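PDB 7EPK: signal recognition particle 54 kDa protein, which belongs to the SRP54 family of signal recognition particle proteins, joining a helical bundle, a P-loop GTPase-type domain and a helical signal-peptide-binding domain. Local coordinates for residues V102-Q105 against G106-K109; S406-D409 against V410-L413. All blocks are in the same frame, centred on the assembly; numbering follows the deposited sequence.

How the contacts relate
Contact 1 and contact 2 are both tight local turns that lead into a helix, but they lie in different domains on opposite sides of the chain's centre, about 69 Å apart centre to centre. Residues 102-109 run from strand 97-102 of the GTPase domain to helix 109-122 and wrap the beta phosphate of GDP. Residues 406-413 begin helix 409-423 of the signal peptide binding domain. Each is partly buried. In contact 1 the loop and the first residue of the helix offer backbone amides to GDP and Lys109 turns inward to several oxygens; in contact 2 a serine caps the first turn, hydrophobic residues face neighbouring helices, and Asp408 and Arg411 lie on the surface, while Asp409 is buried.

Contact 1. Residues V102-Q105 against G106-K109; sequences VGVQ and GSGK. With GDP (guanosine-5'-diphosphate), chain B.
Lys109 NZ is held by several oxygens at once. It donates to Gly103 O at 2.9 Å, approaching from above the carbonyl plane, 35° out of it, and to water 1 at 2.6 Å; Thr185 OG1 and the carbonyl of Ala186 are further hydrogen-bond partners. The same water accepts from Gly103 N, so the lysine ties both backbone polar groups of this glycine, one directly and one through the water. Its chain reaches back because CG lies anti to the backbone N and a single bend at chi3 (-59°) swings CE alongside Gly103. Between these ends the backbone folds through a type II turn from Val104 to Ser107, with Gly106 at its third position. The turn is closed weakly: Ser107 N and Ser107 OG both reach Val104 O, the hydroxyl at 3.3 Å, and OG also rests beside Val104 CG2. The amides this leaves pointing inward bind the beta phosphate of GDP. Gly106 N meets O1B almost straight on (2.8 Å, 176°), while O2B takes two bonds, from Gly108 N at 3.2 Å and Lys109 N at 2.9 Å. Gln105 lays its CG 3.4 Å from O1B. Gly108 is the N-cap of helix 109-122, so the phosphate sits at the start of that helix, whose dipole probably helps hold it. This strand-loop-helix cradle of backbone amides plus an inward lysine is consistent with the P-loop (Walker A) of P-loop NTPases.

Contact 2. Residues S406-D409 against V410-L413; sequences SVDD and VREL
Asp408 and Arg411 each turn CG anti to their own carbonyl carbon (chi1 -86° and -75°), which brings the carboxylate beside the extended arginine chain one turn on. They meet at the N-terminal cap of helix 409-423, in the signal peptide binding domain. Asp408 OD1 lies 3.5 Å from Arg411 CD, and its salt bridge to Arg411 NE is long at 3.9 Å, the carboxylate plane standing nearly perpendicular to the guanidinium, so this is a loose charge pairing on the exposed side. Ser406 does the capping: its OG accepts a weak bond from Asp409 N at 2.7 Å and donates another weak one to Asp409 OD2. The helix ladder then starts with Val410 N to Ser406 O (3.3 Å), followed by Glu412 N to Asp408 O and Leu413 N to Asp409 O. Asp409 OD1 and Glu412 OE1, two acceptors with no hydrogen bond between them as modelled, lie 2.8 Å apart, their carboxylates steeply turned against each other; Arg372 makes a weak, long ion pair with Asp409 OD1 and may partly offset the like charges. On the inner side, Val410 and Leu413 pack on Ile376 of helix 367-379, and Val410 also meets Met396, joining the start of helix 409-423 to helices 367-379 and 393-402. Aliphatic carbons lie against a carbonyl of the cap: Arg411 CG is 3.6 Å from Val407 O, and Val410 CG1 is 3.3 Å from the same oxygen.

Contact 1. Residues V102-Q105 against G106-K109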
loop_
_atom_site.group_PDB
_atom_site.type_symbol
_atom_site.label_atom_id
_atom_site.label_comp_id
_atom_site.label_asym_id
_atom_site.label_seq_id
_atom_site.Cartn_x
_atom_site.Cartn_y
_atom_site.Cartn_z
ATOM N N VAL A 102 23.054 8.226 -6.519
ATOM C CA VAL A 102 24.085 7.477 -7.290
ATOM C C VAL A 102 23.367 6.918 -8.515
ATOM O O VAL A 102 22.131 6.927 -8.518
ATOM C CB VAL A 102 24.802 6.386 -6.460
ATOM C CG1 VAL A 102 25.527 6.970 -5.255
ATOM C CG2 VAL A 102 23.883 5.262 -6.012
ATOM N N GLY A 103 24.126 6.519 -9.538
ATOM C CA GLY A 103 23.597 6.205 -10.880
ATOM C C GLY A 103 24.517 6.712 -11.974
ATOM O O GLY A 103 25.400 7.511 -11.665
ATOM N N VAL A 104 24.296 6.232 -13.202
ATOM C CA VAL A 104 25.048 6.594 -14.441
ATOM C C VAL A 104 24.364 7.775 -15.124
ATOM O O VAL A 104 23.105 7.864 -15.111
ATOM C CB VAL A 104 25.164 5.424 -15.438
ATOM C CG1 VAL A 104 25.843 4.218 -14.818
ATOM C CG2 VAL A 104 23.814 5.042 -16.031
ATOM N N GLN A 105 25.187 8.572 -15.807
ATOM C CA GLN A 105 24.793 9.843 -16.453
ATOM C C GLN A 105 23.641 9.530 -17.408
ATOM O O GLN A 105 23.572 8.399 -17.905
ATOM C CB GLN A 105 26.025 10.462 -17.110
ATOM C CG GLN A 105 25.809 11.870 -17.660
ATOM C CD GLN A 105 27.120 12.551 -17.992
ATOM O OE1 GLN A 105 28.195 11.956 -17.911
ATOM N NE2 GLN A 105 27.037 13.820 -18.351
ATOM N N GLY A 106 22.732 10.480 -17.580
ATOM C CA GLY A 106 21.609 10.368 -18.523
ATOM C C GLY A 106 20.352 9.799 -17.894
ATOM O O GLY A 106 19.286 10.085 -18.445
ATOM N N SER A 107 20.448 9.043 -16.791
ATOM C CA SER A 107 19.307 8.271 -16.209
ATOM C C SER A 107 18.225 9.210 -15.648
ATOM O O SER A 107 17.035 8.806 -15.679
ATOM C CB SER A 107 19.763 7.283 -15.153
ATOM O OG SER A 107 20.357 6.137 -15.751
ATOM N N GLY A 108 18.619 10.397 -15.156
ATOM C CA GLY A 108 17.707 11.443 -14.653
ATOM C C GLY A 108 18.031 11.904 -13.237
ATOM O O GLY A 108 17.116 12.480 -12.593
ATOM N N LYS A 109 19.290 11.731 -12.796
ATOM C CA LYS A 109 19.756 11.918 -11.390
ATOM C C LYS A 109 19.508 13.363 -10.945
ATOM O O LYS A 109 18.820 13.542 -9.938
ATOM C CB LYS A 109 21.235 11.549 -11.239
ATOM C CG LYS A 109 21.688 11.410 -9.791
ATOM C CD LYS A 109 23.196 11.251 -9.604
ATOM C CE LYS A 109 23.765 10.038 -10.309
ATOM N NZ LYS A 109 25.218 9.894 -10.083
HETATM P PB GDP B . 21.814 12.737 -15.091
HETATM O O1B GDP B . 23.020 12.716 -16.004
HETATM O O2B GDP B . 21.611 11.386 -14.431
HETATM O O3B GDP B . 21.767 13.888 -14.098
HETATM O O3A GDP B . 20.494 12.970 -15.981
HETATM P PA GDP B . 19.720 14.391 -16.156
HETATM O O1A GDP B . 20.750 15.343 -16.749
HETATM O O2A GDP B . 18.865 14.734 -14.960
HETATM O "O5'" GDP B . 18.624 14.135 -17.295
HETATM C "C5'" GDP B . 18.918 13.400 -18.498
HETATM C "C4'" GDP B . 17.662 13.416 -19.351
HETATM O "O4'" GDP B . 16.645 12.652 -18.689
HETATM C "C3'" GDP B . 17.107 14.830 -19.490
HETATM O "O3'" GDP B . 16.773 15.070 -20.854
HETATM C "C2'" GDP B . 15.891 14.880 -18.577
HETATM O "O2'" GDP B . 14.927 15.826 -19.061
HETATM C "C1'" GDP B . 15.420 13.416 -18.603
HETATM N N9 GDP B . 14.539 12.883 -17.495
HETATM C C8 GDP B . 14.838 12.739 -16.188
HETATM N N7 GDP B . 13.807 12.189 -15.487
HETATM C C5 GDP B . 12.834 11.947 -16.364
HETATM C C6 GDP B . 11.486 11.375 -16.298
HETATM O O6 GDP B . 11.019 10.996 -15.210
HETATM N N1 GDP B . 10.768 11.302 -17.424
HETATM C C2 GDP B . 11.247 11.729 -18.610
HETATM N N2 GDP B . 10.464 11.612 -19.711
HETATM N N3 GDP B . 12.488 12.267 -18.746
HETATM C C4 GDP B . 13.307 12.399 -17.673
HETATM O O HOH W 1 26.750 7.920 -9.272
#

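Contact 2. Residues S406-D409 against V410-L413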
loop_
_atom_site.group_PDB
_atom_site.type_symbol
_atom_site.label_atom_id
_atom_site.label_comp_id
_atom_site.label_asym_id
_atom_site.label_seq_id
_atom_site.Cartn_x
_atom_site.Cartn_y
_atom_site.Cartn_z
ATOM N N SER A 406 -26.709 4.047 30.753
ATOM C CA SER A 406 -27.795 4.046 31.767
ATOM C C SER A 406 -28.078 2.619 32.244
ATOM O O SER A 406 -28.041 1.677 31.434
ATOM C CB SER A 406 -29.040 4.699 31.246
ATOM O OG SER A 406 -29.708 3.851 30.332
ATOM N N VAL A 407 -28.387 2.490 33.530
ATOM C CA VAL A 407 -28.786 1.216 34.183
ATOM C C VAL A 407 -30.013 0.675 33.444
ATOM O O VAL A 407 -30.241 -0.537 33.520
ATOM C CB VAL A 407 -29.040 1.441 35.688
ATOM C CG1 VAL A 407 -30.312 2.248 35.963
ATOM C CG2 VAL A 407 -29.041 0.131 36.455
ATOM N N ASP A 408 -30.772 1.551 32.774
ATOM C CA ASP A 408 -31.951 1.191 31.934
ATOM C C ASP A 408 -31.486 0.734 30.544
ATOM O O ASP A 408 -32.207 -0.054 29.928
ATOM C CB ASP A 408 -32.945 2.355 31.781
ATOM C CG ASP A 408 -33.999 2.509 32.872
ATOM O OD1 ASP A 408 -34.030 1.674 33.810
ATOM O OD2 ASP A 408 -34.797 3.464 32.761
ATOM N N ASP A 409 -30.356 1.243 30.042
ATOM C CA ASP A 409 -29.797 0.849 28.717
ATOM C C ASP A 409 -29.457 -0.644 28.742
ATOM O O ASP A 409 -29.896 -1.383 27.825
ATOM C CB ASP A 409 -28.573 1.678 28.326
ATOM C CG ASP A 409 -28.884 2.659 27.215
ATOM O OD1 ASP A 409 -29.406 2.208 26.166
ATOM O OD2 ASP A 409 -28.630 3.858 27.415
ATOM N N VAL A 410 -28.715 -1.060 29.768
ATOM C CA VAL A 410 -28.357 -2.486 30.009
ATOM C C VAL A 410 -29.646 -3.304 30.220
ATOM O O VAL A 410 -29.602 -4.518 29.968
ATOM C CB VAL A 410 -27.303 -2.642 31.131
ATOM C CG1 VAL A 410 -27.452 -1.639 32.263
ATOM C CG2 VAL A 410 -27.257 -4.058 31.677
ATOM N N ARG A 411 -30.776 -2.679 30.578
ATOM C CA ARG A 411 -32.117 -3.345 30.589
ATOM C C ARG A 411 -32.654 -3.517 29.160
ATOM O O ARG A 411 -33.272 -4.556 28.911
ATOM C CB ARG A 411 -33.184 -2.575 31.383
ATOM C CG ARG A 411 -33.057 -2.651 32.896
ATOM C CD ARG A 411 -34.156 -1.850 33.572
ATOM N NE ARG A 411 -34.074 -2.088 35.005
ATOM C CZ ARG A 411 -34.614 -3.124 35.635
ATOM N NH1 ARG A 411 -35.341 -4.008 34.963
ATOM N NH2 ARG A 411 -34.433 -3.267 36.940
ATOM N N GLU A 412 -32.485 -2.528 28.275
ATOM C CA GLU A 412 -33.024 -2.571 26.883
ATOM C C GLU A 412 -32.419 -3.781 26.151
ATOM O O GLU A 412 -33.189 -4.560 25.587
ATOM C CB GLU A 412 -32.725 -1.283 26.100
ATOM C CG GLU A 412 -33.426 -0.027 26.607
ATOM C CD GLU A 412 -32.879 1.294 26.065
ATOM O OE1 GLU A 412 -31.919 1.265 25.264
ATOM O OE2 GLU A 412 -33.403 2.362 26.450
ATOM N N LEU A 413 -31.085 -3.904 26.153
ATOM C CA LEU A 413 -30.343 -5.037 25.538
ATOM C C LEU A 413 -30.903 -6.325 26.133
ATOM O O LEU A 413 -31.313 -7.226 25.369
ATOM C CB LEU A 413 -28.833 -4.900 25.820
ATOM C CG LEU A 413 -27.933 -6.110 25.505
ATOM C CD1 LEU A 413 -28.211 -6.696 24.128
ATOM C CD2 LEU A 413 -26.462 -5.733 25.596
#